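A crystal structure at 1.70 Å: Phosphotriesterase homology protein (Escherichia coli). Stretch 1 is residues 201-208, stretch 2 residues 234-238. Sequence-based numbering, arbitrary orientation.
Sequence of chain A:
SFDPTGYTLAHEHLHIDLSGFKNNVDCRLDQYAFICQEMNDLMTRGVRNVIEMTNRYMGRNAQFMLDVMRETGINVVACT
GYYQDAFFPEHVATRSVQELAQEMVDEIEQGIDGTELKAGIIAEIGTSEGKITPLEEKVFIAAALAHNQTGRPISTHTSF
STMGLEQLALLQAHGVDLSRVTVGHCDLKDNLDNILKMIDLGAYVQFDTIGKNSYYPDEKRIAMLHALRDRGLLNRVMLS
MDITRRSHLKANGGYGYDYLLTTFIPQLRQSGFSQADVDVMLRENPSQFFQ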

ATOM      1  N   LEU A 201      -5.075 -11.479  15.181  1.00 14.84           N
ATOM      2  CA  LEU A 201      -6.469 -11.147  14.879  1.00 14.68           C
ATOM      3  C   LEU A 201      -6.836 -11.609  13.466  1.00 14.21           C
ATOM      4  O   LEU A 201      -8.004 -11.561  13.078  1.00 14.42           O
ATOM      5  CB  LEU A 201      -6.722  -9.636  15.015  1.00 15.10           C
ATOM      6  CG  LEU A 201      -6.617  -8.989  16.403  1.00 16.83           C
ATOM      7  CD1 LEU A 201      -6.854  -7.477  16.290  1.00 13.39           C
ATOM      8  CD2 LEU A 201      -7.623  -9.622  17.367  1.00 16.97           C
ATOM      9  N   GLY A 202      -5.828 -12.008  12.688  1.00 11.49           N
ATOM     10  CA  GLY A 202      -6.058 -12.491  11.336  1.00  8.38           C
ATOM     11  C   GLY A 202      -5.753 -11.556  10.182  1.00  8.28           C
ATOM     12  O   GLY A 202      -5.989 -11.895   9.024  1.00  8.80           O
ATOM     13  N   ALA A 203      -5.223 -10.377  10.484  1.00  7.58           N
ATOM     14  CA  ALA A 203      -4.897  -9.407   9.453  1.00  8.72           C
ATOM     15  C   ALA A 203      -3.493  -9.632   8.858  1.00  8.18           C
ATOM     16  O   ALA A 203      -2.704 -10.427   9.398  1.00  9.90           O
ATOM     17  CB  ALA A 203      -5.004  -7.988  10.033  1.00  8.29           C
ATOM     18  N   TYR A 204      -3.248  -9.033   7.689  1.00  7.61           N
ATOM     19  CA  TYR A 204      -1.923  -9.077   7.051  1.00  7.16           C
ATOM     20  C   TYR A 204      -1.232  -7.773   7.465  1.00 10.53           C
ATOM     21  O   TYR A 204      -1.902  -6.770   7.774  1.00  9.25           O
ATOM     22  CB  TYR A 204      -2.016  -9.112   5.534  1.00  7.44           C
ATOM     23  CG  TYR A 204      -2.359 -10.463   4.956  1.00  8.21           C
ATOM     24  CD1 TYR A 204      -3.653 -10.971   5.045  1.00  8.26           C
ATOM     25  CD2 TYR A 204      -1.395 -11.216   4.271  1.00 10.65           C
ATOM     26  CE1 TYR A 204      -3.989 -12.190   4.466  1.00  8.01           C
ATOM     27  CE2 TYR A 204      -1.716 -12.441   3.680  1.00  8.62           C
ATOM     28  CZ  TYR A 204      -3.022 -12.923   3.783  1.00 10.95           C
ATOM     29  OH  TYR A 204      -3.366 -14.125   3.206  1.00  9.83           O
ATOM     30  N   VAL A 205       0.096  -7.808   7.542  1.00  7.89           N
ATOM     31  CA  VAL A 205       0.893  -6.638   7.914  1.00  7.91           C
ATOM     32  C   VAL A 205       1.909  -6.336   6.808  1.00  9.60           C
ATOM     33  O   VAL A 205       2.327  -7.232   6.064  1.00  7.61           O
ATOM     34  CB  VAL A 205       1.625  -6.829   9.268  1.00  8.38           C
ATOM     35  CG1 VAL A 205       0.610  -6.895  10.416  1.00  8.49           C
ATOM     36  CG2 VAL A 205       2.504  -8.098   9.237  1.00  8.23           C
ATOM     37  N   GLN A 206       2.278  -5.063   6.685  1.00  9.66           N
ATOM     38  CA  GLN A 206       3.225  -4.654   5.663  1.00  8.29           C
ATOM     39  C   GLN A 206       4.464  -3.915   6.146  1.00  8.94           C
ATOM     40  O   GLN A 206       4.400  -3.075   7.040  1.00  7.83           O
ATOM     41  CB  GLN A 206       2.529  -3.803   4.613  1.00  9.09           C
ATOM     42  CG  GLN A 206       1.569  -4.586   3.769  1.00  8.88           C
ATOM     43  CD  GLN A 206       0.746  -3.730   2.852  1.00 10.59           C
ATOM     44  OE1 GLN A 206       0.950  -2.503   2.735  1.00 12.55           O
ATOM     45  NE2 GLN A 206      -0.216  -4.362   2.200  1.00  5.92           N
ATOM     46  N   PHE A 207       5.609  -4.340   5.607  1.00  7.92           N
ATOM     47  CA  PHE A 207       6.897  -3.706   5.858  1.00  7.32           C
ATOM     48  C   PHE A 207       7.055  -3.039   4.493  1.00  6.35           C
ATOM     49  O   PHE A 207       7.655  -3.601   3.564  1.00  6.87           O
ATOM     50  CB  PHE A 207       8.006  -4.750   6.103  1.00  7.75           C
ATOM     51  CG  PHE A 207       7.984  -5.366   7.490  1.00 11.34           C
ATOM     52  CD1 PHE A 207       6.835  -6.000   7.986  1.00 10.62           C
ATOM     53  CD2 PHE A 207       9.118  -5.322   8.305  1.00  9.72           C
ATOM     54  CE1 PHE A 207       6.822  -6.572   9.270  1.00 11.98           C
ATOM     55  CE2 PHE A 207       9.114  -5.890   9.585  1.00 10.00           C
ATOM     56  CZ  PHE A 207       7.960  -6.517  10.071  1.00 10.16           C
ATOM     57  N   ASP A 208       6.428  -1.871   4.353  1.00  6.20           N
ATOM     58  CA  ASP A 208       6.413  -1.132   3.084  1.00  6.58           C
ATOM     59  C   ASP A 208       7.164   0.202   3.036  1.00  5.98           C
ATOM     60  O   ASP A 208       6.943   0.993   2.111  1.00  6.82           O
ATOM     61  CB  ASP A 208       4.965  -0.898   2.623  1.00  8.40           C
ATOM     62  CG  ASP A 208       4.092  -0.286   3.711  1.00  8.42           C
ATOM     63  OD1 ASP A 208       4.621   0.424   4.589  1.00  6.40           O
ATOM     64  OD2 ASP A 208       2.868  -0.551   3.706  1.00  8.04           O
TER
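Stretch 2 234-238: LNRVM

Parallel β-strands pair through a staggered ladder of backbone hydrogen bonds, and the side chains on the two faces of the sheet then have to fit one another. The meeting of residues 234-238 with residues 201-208 in this phosphotriesterase homology protein is a compact example, in which a single short register sets both the polar ladder and the packing of side chains.

Stretch 2 opens with a 3-10 segment, Leu-234 to Arg-236, closed by a long backbone bond from Val-237 N to Leu-234 O (3.3 Å). It then extends as a strand at Val-237 and Met-238. Stretch 1 leaves a helix at Gly-202, where a positive phi of 103° belongs to a Schellman motif; a side chain at these angles would be jammed against the preceding carbonyl oxygen. From Tyr-204 to Phe-207 the chain is extended. The end-to-end directions of the touching parts differ by 42°, a figure that includes the approach of each chain as well as the paired strands.

The pairing is parallel, with Val-205 beside Val-237 (CA to CA 5.2 Å) and Gln-206 beside Met-238 (CA to CA 4.9 Å). Val-205 uses both its polar backbone atoms: its N donates to Arg-236 O at 2.9 Å, and its O accepts from Met-238 N at 3.0 Å. One step further, Phe-207 N donates to Met-238 O, also at 3.0 Å. CA-H...O contacts add weaker seams between the rungs, as where Gln-206 CA lies 3.3 Å from Met-238 O.

On the face that carries Val-205 and Val-237, the two valines meet as neighbouring knobs, CG2 of Val-205 lying 3.9 Å from CG2 of Val-237. The other methyl of Val-237, CG1, approaches CD1 of Phe-207 at 3.9 Å. The forked side chain thus reaches two residues of stretch 1, filling space beside both the smaller valine and the broad aromatic ring.

Gln-206 and Met-238 share the other face. The Met-238 side chain bends at its end, with chi3 near -72°, and its terminal methyl nestles between two neighbours: CE is 4.2 Å from CD2 of Tyr-204 and also lies against the end of the Gln-206 side chain. Met-238 has the largest area covered by the partner stretch, 107 Å², closely followed by Arg-236.

Arg-236 lies over the face of an aromatic ring. Its CD sits 3.7 Å from the centroid of the Tyr-204 ring and only 3° off the ring normal, so an aliphatic bump is centred over an aromatic face in a CH-pi contact. The guanidinium continues past the ring, where NH1 bonds back to Asn-235 O at 3.0 Å; that same oxygen lies 3.4 Å from Tyr-204 CE2. A gap toward the start of stretch 1 is bridged by water 1, which donates to Gly-202 O (2.8 Å) and accepts from Arg-236 NH2 (3.0 Å). Altogether the two stretches bury 500 Å², summed over both sides.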

ATOM      1  N   LEU A 234       5.447 -15.765   8.344  1.00 11.07           N
ATOM      2  CA  LEU A 234       5.680 -15.130   7.044  1.00 10.39           C
ATOM      3  C   LEU A 234       4.501 -15.128   6.079  1.00  9.46           C
ATOM      4  O   LEU A 234       4.462 -14.310   5.158  1.00  7.89           O
ATOM      5  CB  LEU A 234       6.910 -15.714   6.340  1.00  9.69           C
ATOM      6  CG  LEU A 234       8.288 -15.509   6.980  1.00 10.39           C
ATOM      7  CD1 LEU A 234       9.346 -16.056   6.020  1.00 10.00           C
ATOM      8  CD2 LEU A 234       8.553 -14.038   7.244  1.00  8.61           C
ATOM      9  N   ASN A 235       3.538 -16.028   6.270  1.00  9.32           N
ATOM     10  CA  ASN A 235       2.381 -16.054   5.372  1.00 11.58           C
ATOM     11  C   ASN A 235       1.407 -14.879   5.604  1.00 10.32           C
ATOM     12  O   ASN A 235       0.363 -14.807   4.956  1.00 12.67           O
ATOM     13  CB  ASN A 235       1.633 -17.399   5.448  1.00 14.46           C
ATOM     14  CG  ASN A 235       1.040 -17.674   6.826  1.00 18.95           C
ATOM     15  OD1 ASN A 235       1.420 -17.061   7.836  1.00 21.75           O
ATOM     16  ND2 ASN A 235       0.114 -18.631   6.875  1.00 24.20           N
ATOM     17  N   ARG A 236       1.754 -13.969   6.515  1.00  9.04           N
ATOM     18  CA  ARG A 236       0.911 -12.796   6.793  1.00 10.78           C
ATOM     19  C   ARG A 236       1.644 -11.471   6.556  1.00 10.87           C
ATOM     20  O   ARG A 236       1.094 -10.399   6.815  1.00  8.17           O
ATOM     21  CB  ARG A 236       0.368 -12.837   8.229  1.00 12.40           C
ATOM     22  CG  ARG A 236      -0.759 -13.841   8.440  1.00 13.79           C
ATOM     23  CD  ARG A 236      -1.907 -13.585   7.477  1.00 15.43           C
ATOM     24  NE  ARG A 236      -2.971 -14.569   7.657  1.00 21.61           N
ATOM     25  CZ  ARG A 236      -3.116 -15.677   6.931  1.00 24.55           C
ATOM     26  NH1 ARG A 236      -2.272 -15.967   5.946  1.00 24.33           N
ATOM     27  NH2 ARG A 236      -4.074 -16.542   7.241  1.00 26.17           N
ATOM     28  N   VAL A 237       2.861 -11.558   6.010  1.00 10.73           N
ATOM     29  CA  VAL A 237       3.704 -10.388   5.751  1.00  8.82           C
ATOM     30  C   VAL A 237       3.889 -10.073   4.271  1.00  6.95           C
ATOM     31  O   VAL A 237       4.151 -10.971   3.459  1.00  5.85           O
ATOM     32  CB  VAL A 237       5.119 -10.572   6.383  1.00  9.14           C
ATOM     33  CG1 VAL A 237       5.997  -9.354   6.106  1.00 10.97           C
ATOM     34  CG2 VAL A 237       5.013 -10.795   7.861  1.00 10.36           C
ATOM     35  N   MET A 238       3.696  -8.802   3.916  1.00  3.64           N
ATOM     36  CA  MET A 238       3.907  -8.338   2.554  1.00  4.44           C
ATOM     37  C   MET A 238       4.908  -7.168   2.591  1.00  5.97           C
ATOM     38  O   MET A 238       5.111  -6.551   3.649  1.00  6.50           O
ATOM     39  CB  MET A 238       2.596  -8.009   1.849  1.00  7.02           C
ATOM     40  CG  MET A 238       1.747  -9.270   1.637  1.00  6.69           C
ATOM     41  SD  MET A 238       0.357  -9.081   0.529  1.00  9.64           S
ATOM     42  CE  MET A 238      -0.738  -8.093   1.546  1.00 10.29           C
TER
HETATM   43  O   HOH W   1      -6.068 -14.669   8.457  1.00 22.54           O
HETATM   44  O   HOH W   2      -3.132 -13.121  10.572  1.00 12.68           O